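Local coordinates for pectinesterase (Sitophilus oryzae, PDB 4PMH), which hydrolyses the methyl esters of pectin, releasing methanol and polygalacturonate, and probably helps this insect to digest plant cell walls, at residues P11-E17 against S345-N349; A58-T64 against P83-L89; Y242-R248 against T275-W280. Residue numbers count along the deposited sequence, not the author numbering.

Overall arrangement
A parallel beta-helix is held by contacts between adjacent coils and by contacts distant in sequence; the three described here include both. From the N terminus, the chain first passes through 11-17, whose partner 345-349 comes 328 residues later; interaction 1 thus closes a loop around nearly the whole molecule and ties the N-terminal segment to the last coil. Nested within it, interaction 2 joins the end of helix 51-61 to the turn before strand 89-93, at the first coils. Interaction 3, also nested, follows in series and links consecutive coils through strands 240-243 and 273-276. Interactions 2 and 3 lie on opposite sides of the chain's centre, their own centres about 39 Å apart.

Interaction 1 of 3, residues P11-E17 against S345-N349; sequences PILTASE and SRDLN
One carboxylate here has two roles: Glu17 completes a capping box at the start of its own short helix and at the same time forms a bidentate salt bridge with Arg346, more than 300 residues away. The segment 11-17 runs extended through Leu13 and Thr14 and then turns into a weakly bonded helix from about residue 15. Thr14 is the N-cap; its p rotamer brings OG1 to 3.0 Å from Glu17 N, while Thr14 N donates to Glu17 OE1 at 2.9 Å.

Segment 345-349 is irregular, extended at Arg346 and bending at Leu348, where an Asx turn from Asp347 OD1 to Asn349 N (3.0 Å) shapes the chain after Arg346. No close backbone pairing exists, the CA atoms of Glu17 and Leu348 being 8.6 Å apart, so long side chains bridge the gap. Arg346, with chi1 p and chi2 and chi3 t, reaches across: NH2 meets Glu17 OE1 at 2.8 Å, NE meets Glu17 OE2 at 3.0 Å, and NH2 also donates to Ile12 O at 2.7 Å. A water bonded to Glu17 OE2 (2.8 Å) and Arg346 O (2.9 Å) links the carboxylate back to the arginine's own main chain. Beside this polar cluster, Leu13 CD2 touches Leu348 CD1 at 3.6 Å.

This contact joins the N-terminal segment to the loop before strand 355-359, away from the catalytic centre. Arg346 NH1 is held by the carbonyls of Pro5 and Asn341, and Leu13 and Leu348 both pack on Phe21 and on Trp357 of strand 355-359, the outermost strand at the C-terminal end of its parallel sheet.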
loop_
_atom_site.group_PDB
_atom_site.type_symbol
_atom_site.label_atom_id
_atom_site.label_comp_id
_atom_site.label_asym_id
_atom_site.label_seq_id
_atom_site.Cartn_x
_atom_site.Cartn_y
_atom_site.Cartn_z
ATOM N N PRO A 11 15.311 14.882 -8.927
ATOM C CA PRO A 11 14.568 16.090 -9.258
ATOM C C PRO A 11 13.711 16.580 -8.108
ATOM O O PRO A 11 13.160 15.778 -7.341
ATOM C CB PRO A 11 13.712 15.683 -10.461
ATOM C CG PRO A 11 13.745 14.196 -10.522
ATOM C CD PRO A 11 14.893 13.705 -9.709
ATOM N N ILE A 12 13.629 17.894 -7.992
ATOM C CA ILE A 12 12.901 18.568 -6.933
ATOM C C ILE A 12 11.914 19.539 -7.553
ATOM O O ILE A 12 12.270 20.309 -8.428
ATOM C CB ILE A 12 13.861 19.378 -6.012
ATOM C CG1 ILE A 12 14.957 18.481 -5.441
ATOM C CG2 ILE A 12 13.091 20.120 -4.917
ATOM C CD1 ILE A 12 14.488 17.343 -4.548
ATOM N N LEU A 13 10.681 19.513 -7.085
ATOM C CA LEU A 13 9.656 20.443 -7.551
ATOM C C LEU A 13 9.981 21.891 -7.159
ATOM O O LEU A 13 10.525 22.153 -6.083
ATOM C CB LEU A 13 8.303 20.081 -6.948
ATOM C CG LEU A 13 7.672 18.717 -7.279
ATOM C CD1 LEU A 13 6.318 18.592 -6.592
ATOM C CD2 LEU A 13 7.527 18.484 -8.771
ATOM N N THR A 14 9.599 22.817 -8.022
ATOM C CA THR A 14 9.641 24.230 -7.697
ATOM C C THR A 14 8.520 24.561 -6.743
ATOM O O THR A 14 7.534 23.821 -6.650
ATOM C CB THR A 14 9.505 25.099 -8.957
ATOM O OG1 THR A 14 8.202 24.940 -9.539
ATOM C CG2 THR A 14 10.562 24.724 -9.986
ATOM N N ALA A 15 8.633 25.701 -6.068
ATOM C CA ALA A 15 7.557 26.162 -5.183
ATOM C C ALA A 15 6.218 26.250 -5.900
ATOM O O ALA A 15 5.162 25.945 -5.333
ATOM C CB ALA A 15 7.916 27.506 -4.561
ATOM N N SER A 16 6.258 26.681 -7.150
ATOM C CA SER A 16 5.051 26.855 -7.962
ATOM C C SER A 16 4.429 25.492 -8.305
ATOM O O SER A 16 3.237 25.261 -8.120
ATOM C CB SER A 16 5.445 27.595 -9.248
ATOM O OG SER A 16 4.317 27.971 -9.982
ATOM N N GLU A 17 5.261 24.608 -8.831
ATOM C CA GLU A 17 4.871 23.214 -9.067
ATOM C C GLU A 17 4.253 22.523 -7.833
ATOM O O GLU A 17 3.252 21.793 -7.953
ATOM C CB GLU A 17 6.092 22.444 -9.547
ATOM C CG GLU A 17 6.456 22.713 -11.001
ATOM C CD GLU A 17 7.776 22.075 -11.397
ATOM O OE1 GLU A 17 8.573 21.749 -10.493
ATOM O OE2 GLU A 17 8.063 21.926 -12.608
ATOM N N SER A 345 12.328 24.316 -16.988
ATOM C CA SER A 345 10.960 24.196 -17.491
ATOM C C SER A 345 10.699 22.768 -17.938
ATOM O O SER A 345 11.536 22.151 -18.591
ATOM C CB SER A 345 10.721 25.172 -18.635
ATOM O OG SER A 345 10.992 26.517 -18.218
ATOM N N ARG A 346 9.536 22.236 -17.576
ATOM C CA ARG A 346 9.261 20.816 -17.788
ATOM C C ARG A 346 7.787 20.510 -17.623
ATOM O O ARG A 346 7.036 21.292 -17.030
ATOM C CB ARG A 346 10.065 19.962 -16.783
ATOM C CG ARG A 346 9.792 20.331 -15.329
ATOM C CD ARG A 346 10.625 19.543 -14.307
ATOM N NE ARG A 346 10.484 20.165 -12.997
ATOM C CZ ARG A 346 11.338 20.026 -11.989
ATOM N NH1 ARG A 346 12.418 19.243 -12.091
ATOM N NH2 ARG A 346 11.120 20.716 -10.884
ATOM N N ASP A 347 7.396 19.353 -18.145
ATOM C CA ASP A 347 6.071 18.774 -17.890
ATOM C C ASP A 347 6.211 17.617 -16.903
ATOM O O ASP A 347 6.792 16.581 -17.223
ATOM C CB ASP A 347 5.497 18.270 -19.212
ATOM C CG ASP A 347 4.151 17.544 -19.077
ATOM O OD1 ASP A 347 3.447 17.588 -18.020
ATOM O OD2 ASP A 347 3.801 16.930 -20.119
ATOM N N LEU A 348 5.645 17.774 -15.714
ATOM C CA LEU A 348 5.806 16.746 -14.679
ATOM C C LEU A 348 5.048 15.457 -15.016
ATOM O O LEU A 348 5.235 14.422 -14.356
ATOM C CB LEU A 348 5.370 17.278 -13.310
ATOM C CG LEU A 348 6.137 18.503 -12.777
ATOM C CD1 LEU A 348 5.392 19.083 -11.592
ATOM C CD2 LEU A 348 7.565 18.165 -12.383
ATOM N N ASN A 349 4.213 15.509 -16.048
ATOM C CA ASN A 349 3.513 14.323 -16.540
ATOM C C ASN A 349 4.118 13.704 -17.799
ATOM O O ASN A 349 3.539 12.804 -18.389
ATOM C CB ASN A 349 2.044 14.657 -16.746
ATOM C CG ASN A 349 1.322 14.836 -15.429
ATOM O OD1 ASN A 349 1.442 13.994 -14.536
ATOM N ND2 ASN A 349 0.576 15.921 -15.288
HETATM O O HOH W 1 6.066 22.389 -14.477
#

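Interaction 2 of 3, residues A58-T64 against P83-L89; sequences AINAGGT and PNTKVPL. Unlike the reference sequence in segment 58-64: Ala61 (reference Thr).
Ile59 and Val87, with Leu89 beside them, carry most of this contact, in which the last turn of a helix settles on an irregular turn without any direct hydrogen bond between the two. Ile59, in its m,t rotamer, reaches out from the helix: CD1 lies 3.4 Å from Pro83 CD, CG1 is 4.0 Å from Leu89 CD1, and CG2 reaches Thr85 OG1 at 3.8 Å. Val87 (chi1 t) works from the other segment, its CG2 filling the bend where the helix ends, 3.5 Å from Gly62 CA, 3.6 Å from Gly63 O and 3.8 Å from Ile59 O. Leu89 CD2 meets Ala58 CB at 3.6 Å.

Gly62 is the first residue past the helix to leave helical angles, and Gly63 follows, both with positive phi (69° and 90°), swinging the chain past Val87 so that the CA atoms of Thr64 and Val87 come within 5.4 Å. Thr64 O then touches Pro88 CG at 3.4 Å. Within 83-89, Thr85 OG1 accepts from Val87 N at 3.0 Å, an ST turn; a water lies 2.8 Å from Thr85 OG1 and 3.0 Å from Ile59 O, to which it donates.

Such apolar packing seats helix 51-61 at the N-terminal end of the beta-helix: Ala58 also touches Tyr42 of strand 42-44 and Ile69 of strand 67-71, while the turn leads from strand 80-82 into strand 89-93.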
loop_
_atom_site.group_PDB
_atom_site.type_symbol
_atom_site.label_atom_id
_atom_site.label_comp_id
_atom_site.label_asym_id
_atom_site.label_seq_id
_atom_site.Cartn_x
_atom_site.Cartn_y
_atom_site.Cartn_z
ATOM N N ALA A 58 -22.368 -8.008 8.352
ATOM C CA ALA A 58 -22.540 -6.604 7.962
ATOM C C ALA A 58 -22.891 -6.444 6.471
ATOM O O ALA A 58 -23.792 -5.681 6.110
ATOM C CB ALA A 58 -21.286 -5.806 8.307
ATOM N N ILE A 59 -22.198 -7.184 5.603
ATOM C CA ILE A 59 -22.465 -7.104 4.176
ATOM C C ILE A 59 -23.850 -7.672 3.836
ATOM O O ILE A 59 -24.627 -7.023 3.113
ATOM C CB ILE A 59 -21.369 -7.816 3.365
ATOM C CG1 ILE A 59 -20.063 -7.043 3.515
ATOM C CG2 ILE A 59 -21.791 -7.950 1.892
ATOM C CD1 ILE A 59 -18.902 -7.625 2.746
ATOM N N ASN A 60 -24.161 -8.850 4.383
ATOM C CA ASN A 60 -25.419 -9.535 4.090
ATOM C C ASN A 60 -26.634 -8.719 4.571
ATOM O O ASN A 60 -27.686 -8.747 3.936
ATOM C CB ASN A 60 -25.467 -10.925 4.715
ATOM C CG ASN A 60 -24.515 -11.915 4.054
ATOM O OD1 ASN A 60 -24.197 -11.823 2.857
ATOM N ND2 ASN A 60 -24.043 -12.868 4.840
ATOM N N ALA A 61 -26.473 -7.958 5.641
ATOM C CA ALA A 61 -27.593 -7.182 6.176
ATOM C C ALA A 61 -27.930 -5.990 5.314
ATOM O O ALA A 61 -29.016 -5.436 5.445
ATOM C CB ALA A 61 -27.322 -6.739 7.594
ATOM N N GLY A 62 -26.997 -5.581 4.457
ATOM C CA GLY A 62 -27.264 -4.564 3.459
ATOM C C GLY A 62 -27.470 -3.192 4.064
ATOM O O GLY A 62 -27.061 -2.935 5.186
ATOM N N GLY A 63 -28.126 -2.313 3.319
ATOM C CA GLY A 63 -28.350 -0.937 3.777
ATOM C C GLY A 63 -27.226 0.010 3.364
ATOM O O GLY A 63 -26.200 -0.417 2.823
ATOM N N THR A 64 -27.435 1.293 3.642
ATOM C CA THR A 64 -26.508 2.364 3.296
ATOM C C THR A 64 -25.823 2.964 4.507
ATOM O O THR A 64 -24.953 3.827 4.361
ATOM C CB THR A 64 -27.278 3.530 2.666
ATOM O OG1 THR A 64 -28.331 3.962 3.570
ATOM C CG2 THR A 64 -27.857 3.097 1.364
ATOM N N PRO A 83 -15.642 -8.274 -0.057
ATOM C CA PRO A 83 -16.084 -8.249 -1.444
ATOM C C PRO A 83 -16.855 -6.966 -1.754
ATOM O O PRO A 83 -17.278 -6.269 -0.844
ATOM C CB PRO A 83 -17.003 -9.467 -1.531
ATOM C CG PRO A 83 -17.608 -9.540 -0.177
ATOM C CD PRO A 83 -16.526 -9.106 0.774
ATOM N N ASN A 84 -17.054 -6.684 -3.032
ATOM C CA ASN A 84 -17.746 -5.457 -3.438
ATOM C C ASN A 84 -19.145 -5.416 -2.820
ATOM O O ASN A 84 -19.855 -6.413 -2.835
ATOM C CB ASN A 84 -17.827 -5.350 -4.961
ATOM C CG ASN A 84 -17.999 -3.905 -5.450
ATOM O OD1 ASN A 84 -18.315 -2.994 -4.687
ATOM N ND2 ASN A 84 -17.791 -3.704 -6.735
ATOM N N THR A 85 -19.498 -4.280 -2.226
ATOM C CA THR A 85 -20.774 -4.108 -1.547
ATOM C C THR A 85 -21.041 -2.616 -1.437
ATOM O O THR A 85 -20.120 -1.830 -1.485
ATOM C CB THR A 85 -20.767 -4.720 -0.120
ATOM O OG1 THR A 85 -21.965 -4.362 0.575
ATOM C CG2 THR A 85 -19.574 -4.222 0.717
ATOM N N LYS A 86 -22.301 -2.236 -1.293
ATOM C CA LYS A 86 -22.675 -0.826 -1.092
ATOM C C LYS A 86 -22.770 -0.491 0.390
ATOM O O LYS A 86 -23.029 0.661 0.741
ATOM C CB LYS A 86 -24.031 -0.504 -1.741
ATOM C CG LYS A 86 -24.217 -0.973 -3.180
ATOM C CD LYS A 86 -23.141 -0.428 -4.104
ATOM C CE LYS A 86 -23.573 -0.494 -5.569
ATOM N NZ LYS A 86 -24.451 0.660 -5.944
ATOM N N VAL A 87 -22.593 -1.491 1.260
ATOM C CA VAL A 87 -22.557 -1.225 2.703
ATOM C C VAL A 87 -21.218 -0.579 3.109
ATOM O O VAL A 87 -20.158 -1.219 2.942
ATOM C CB VAL A 87 -22.725 -2.506 3.546
ATOM C CG1 VAL A 87 -22.737 -2.139 5.024
ATOM C CG2 VAL A 87 -24.007 -3.246 3.171
ATOM N N PRO A 88 -21.248 0.664 3.662
ATOM C CA PRO A 88 -19.997 1.244 4.169
ATOM C C PRO A 88 -19.567 0.554 5.468
ATOM O O PRO A 88 -20.348 0.468 6.414
ATOM C CB PRO A 88 -20.343 2.737 4.405
ATOM C CG PRO A 88 -21.716 2.919 3.840
ATOM C CD PRO A 88 -22.375 1.570 3.924
ATOM N N LEU A 89 -18.321 0.093 5.510
ATOM C CA LEU A 89 -17.811 -0.649 6.645
ATOM C C LEU A 89 -16.609 0.028 7.305
ATOM O O LEU A 89 -15.693 0.506 6.626
ATOM C CB LEU A 89 -17.397 -2.039 6.178
ATOM C CG LEU A 89 -18.417 -2.918 5.447
ATOM C CD1 LEU A 89 -17.734 -4.222 5.011
ATOM C CD2 LEU A 89 -19.598 -3.255 6.317
HETATM O O HOH W 2 -24.256 -5.876 0.324
#

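Interaction 3 of 3, residues Y242-R248 against T275-W280; sequences YVKADRR and TGDSAW
A flat hollow beside Gly276 receives the ring of Tyr242, whose face lies over the glycine CA in a CH-pi contact, 3.7 Å from CA to the ring centroid and almost along the ring normal. The strands run parallel, Tyr242 bridging to Thr275 and Val243 to Gly276; Val243 N donates to Thr275 O at 2.8 Å and Asp277 N to Val243 O at 3.0 Å. At the Val243-Gly276 bridge the CA atoms are only 4.1 Å apart, and a CB on Gly276 would clash with Val243 O.

Tyr242 (chi1 t) ends in a hydrogen bond from OH to Asp277 OD1 at 2.5 Å. The other oxygen, Asp277 OD2, accepts from Ala245 N at 2.6 Å, so the carboxylate plugs the space between ring and departing loop. On the Val243 side of the sheet the large bump is Trp280, on helix 278-283: Val243 CG1 sits over its ring face, 3.7 Å from CE2, and NE1 donates to Lys244 O at 3.2 Å. Past the strand end, Ala245 CB nestles 4.0 Å from Ala279 CB.

Beyond, Arg248 lies about 6 Å, side chain to side chain, from Gln199, the probable transition-state stabiliser. Parallel strands stacked coil upon coil, with loops leaving their ends, typify the right-handed parallel beta-helix of pectin methylesterases.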
loop_
_atom_site.group_PDB
_atom_site.type_symbol
_atom_site.label_atom_id
_atom_site.label_comp_id
_atom_site.label_asym_id
_atom_site.label_seq_id
_atom_site.Cartn_x
_atom_site.Cartn_y
_atom_site.Cartn_z
ATOM N N TYR A 242 9.084 2.129 7.294
ATOM C CA TYR A 242 10.243 1.579 7.985
ATOM C C TYR A 242 10.863 0.454 7.167
ATOM O O TYR A 242 10.224 -0.571 6.930
ATOM C CB TYR A 242 9.825 1.063 9.367
ATOM C CG TYR A 242 10.979 0.759 10.282
ATOM C CD1 TYR A 242 11.666 -0.433 10.167
ATOM C CD2 TYR A 242 11.392 1.678 11.253
ATOM C CE1 TYR A 242 12.738 -0.712 10.983
ATOM C CE2 TYR A 242 12.474 1.408 12.083
ATOM C CZ TYR A 242 13.144 0.209 11.935
ATOM O OH TYR A 242 14.208 -0.114 12.749
ATOM N N VAL A 243 12.096 0.657 6.745
ATOM C CA VAL A 243 12.813 -0.306 5.933
ATOM C C VAL A 243 13.508 -1.284 6.861
ATOM O O VAL A 243 14.424 -0.915 7.578
ATOM C CB VAL A 243 13.865 0.356 5.053
ATOM C CG1 VAL A 243 14.506 -0.670 4.128
ATOM C CG2 VAL A 243 13.228 1.469 4.238
ATOM N N LYS A 244 13.057 -2.524 6.833
ATOM C CA LYS A 244 13.568 -3.546 7.717
ATOM C C LYS A 244 14.848 -4.125 7.168
ATOM O O LYS A 244 15.061 -4.169 5.964
ATOM C CB LYS A 244 12.545 -4.669 7.877
ATOM C CG LYS A 244 11.388 -4.333 8.810
ATOM C CD LYS A 244 10.676 -5.583 9.316
ATOM C CE LYS A 244 11.498 -6.367 10.331
ATOM N NZ LYS A 244 11.460 -5.831 11.722
ATOM N N ALA A 245 15.692 -4.593 8.079
ATOM C CA ALA A 245 16.973 -5.192 7.721
ATOM C C ALA A 245 17.044 -6.685 8.090
ATOM O O ALA A 245 18.039 -7.356 7.781
ATOM C CB ALA A 245 18.097 -4.418 8.402
ATOM N N ASP A 246 15.981 -7.212 8.698
ATOM C CA ASP A 246 15.995 -8.565 9.281
ATOM C C ASP A 246 15.840 -9.682 8.265
ATOM O O ASP A 246 16.157 -10.836 8.556
ATOM C CB ASP A 246 14.881 -8.727 10.315
ATOM C CG ASP A 246 13.527 -8.929 9.671
ATOM O OD1 ASP A 246 13.277 -8.290 8.626
ATOM O OD2 ASP A 246 12.724 -9.737 10.183
ATOM N N ARG A 247 15.275 -9.379 7.104
ATOM C CA ARG A 247 15.245 -10.369 6.048
ATOM C C ARG A 247 16.443 -10.159 5.156
ATOM O O ARG A 247 17.002 -11.104 4.627
ATOM C CB ARG A 247 13.958 -10.276 5.237
ATOM C CG ARG A 247 13.784 -11.415 4.242
ATOM C CD ARG A 247 12.450 -11.329 3.525
ATOM N NE ARG A 247 12.441 -10.242 2.554
ATOM C CZ ARG A 247 12.175 -10.362 1.257
ATOM N NH1 ARG A 247 11.871 -11.543 0.701
ATOM N NH2 ARG A 247 12.212 -9.279 0.499
ATOM N N ARG A 248 16.840 -8.912 4.967
ATOM C CA ARG A 248 17.871 -8.625 3.986
ATOM C C ARG A 248 18.461 -7.252 4.190
ATOM O O ARG A 248 17.785 -6.340 4.671
ATOM C CB ARG A 248 17.288 -8.757 2.587
ATOM C CG ARG A 248 15.777 -8.564 2.544
ATOM C CD ARG A 248 15.329 -7.997 1.225
ATOM N NE ARG A 248 16.014 -6.741 0.976
ATOM C CZ ARG A 248 16.383 -6.300 -0.220
ATOM N NH1 ARG A 248 16.143 -6.999 -1.331
ATOM N NH2 ARG A 248 17.010 -5.146 -0.302
ATOM N N THR A 275 12.228 5.875 7.242
ATOM C CA THR A 275 13.318 5.467 8.102
ATOM C C THR A 275 13.518 3.959 8.000
ATOM O O THR A 275 12.965 3.297 7.108
ATOM C CB THR A 275 13.018 5.916 9.552
ATOM O OG1 THR A 275 14.182 5.751 10.359
ATOM C CG2 THR A 275 11.860 5.138 10.150
ATOM N N GLY A 276 14.310 3.409 8.902
ATOM C CA GLY A 276 14.543 1.983 8.866
ATOM C C GLY A 276 15.568 1.571 9.881
ATOM O O GLY A 276 15.995 2.383 10.703
ATOM N N ASP A 277 15.959 0.298 9.791
ATOM C CA ASP A 277 16.964 -0.278 10.665
ATOM C C ASP A 277 18.308 0.385 10.436
ATOM O O ASP A 277 18.631 0.788 9.317
ATOM C CB ASP A 277 17.106 -1.795 10.429
ATOM C CG ASP A 277 15.985 -2.612 11.063
ATOM O OD1 ASP A 277 15.428 -2.217 12.129
ATOM O OD2 ASP A 277 15.655 -3.681 10.483
ATOM N N SER A 278 19.092 0.436 11.511
ATOM C CA SER A 278 20.381 1.135 11.576
ATOM C C SER A 278 21.352 0.655 10.533
ATOM O O SER A 278 22.181 1.414 10.057
ATOM C CB SER A 278 21.016 0.921 12.957
ATOM O OG SER A 278 20.018 0.948 13.960
ATOM N N ALA A 279 21.259 -0.624 10.194
ATOM C CA ALA A 279 22.103 -1.191 9.160
ATOM C C ALA A 279 22.106 -0.337 7.881
ATOM O O ALA A 279 23.178 -0.089 7.317
ATOM C CB ALA A 279 21.674 -2.622 8.867
ATOM N N TRP A 280 20.922 0.123 7.454
ATOM C CA TRP A 280 20.776 0.972 6.249
ATOM C C TRP A 280 21.408 2.350 6.423
ATOM O O TRP A 280 21.840 2.956 5.441
ATOM C CB TRP A 280 19.298 1.198 5.885
ATOM C CG TRP A 280 18.562 -0.040 5.607
ATOM C CD1 TRP A 280 17.533 -0.547 6.322
ATOM C CD2 TRP A 280 18.812 -0.949 4.542
ATOM N NE1 TRP A 280 17.107 -1.726 5.764
ATOM C CE2 TRP A 280 17.881 -1.999 4.666
ATOM C CE3 TRP A 280 19.728 -0.973 3.480
ATOM C CZ2 TRP A 280 17.843 -3.074 3.780
ATOM C CZ3 TRP A 280 19.699 -2.045 2.601
ATOM C CH2 TRP A 280 18.760 -3.075 2.748
#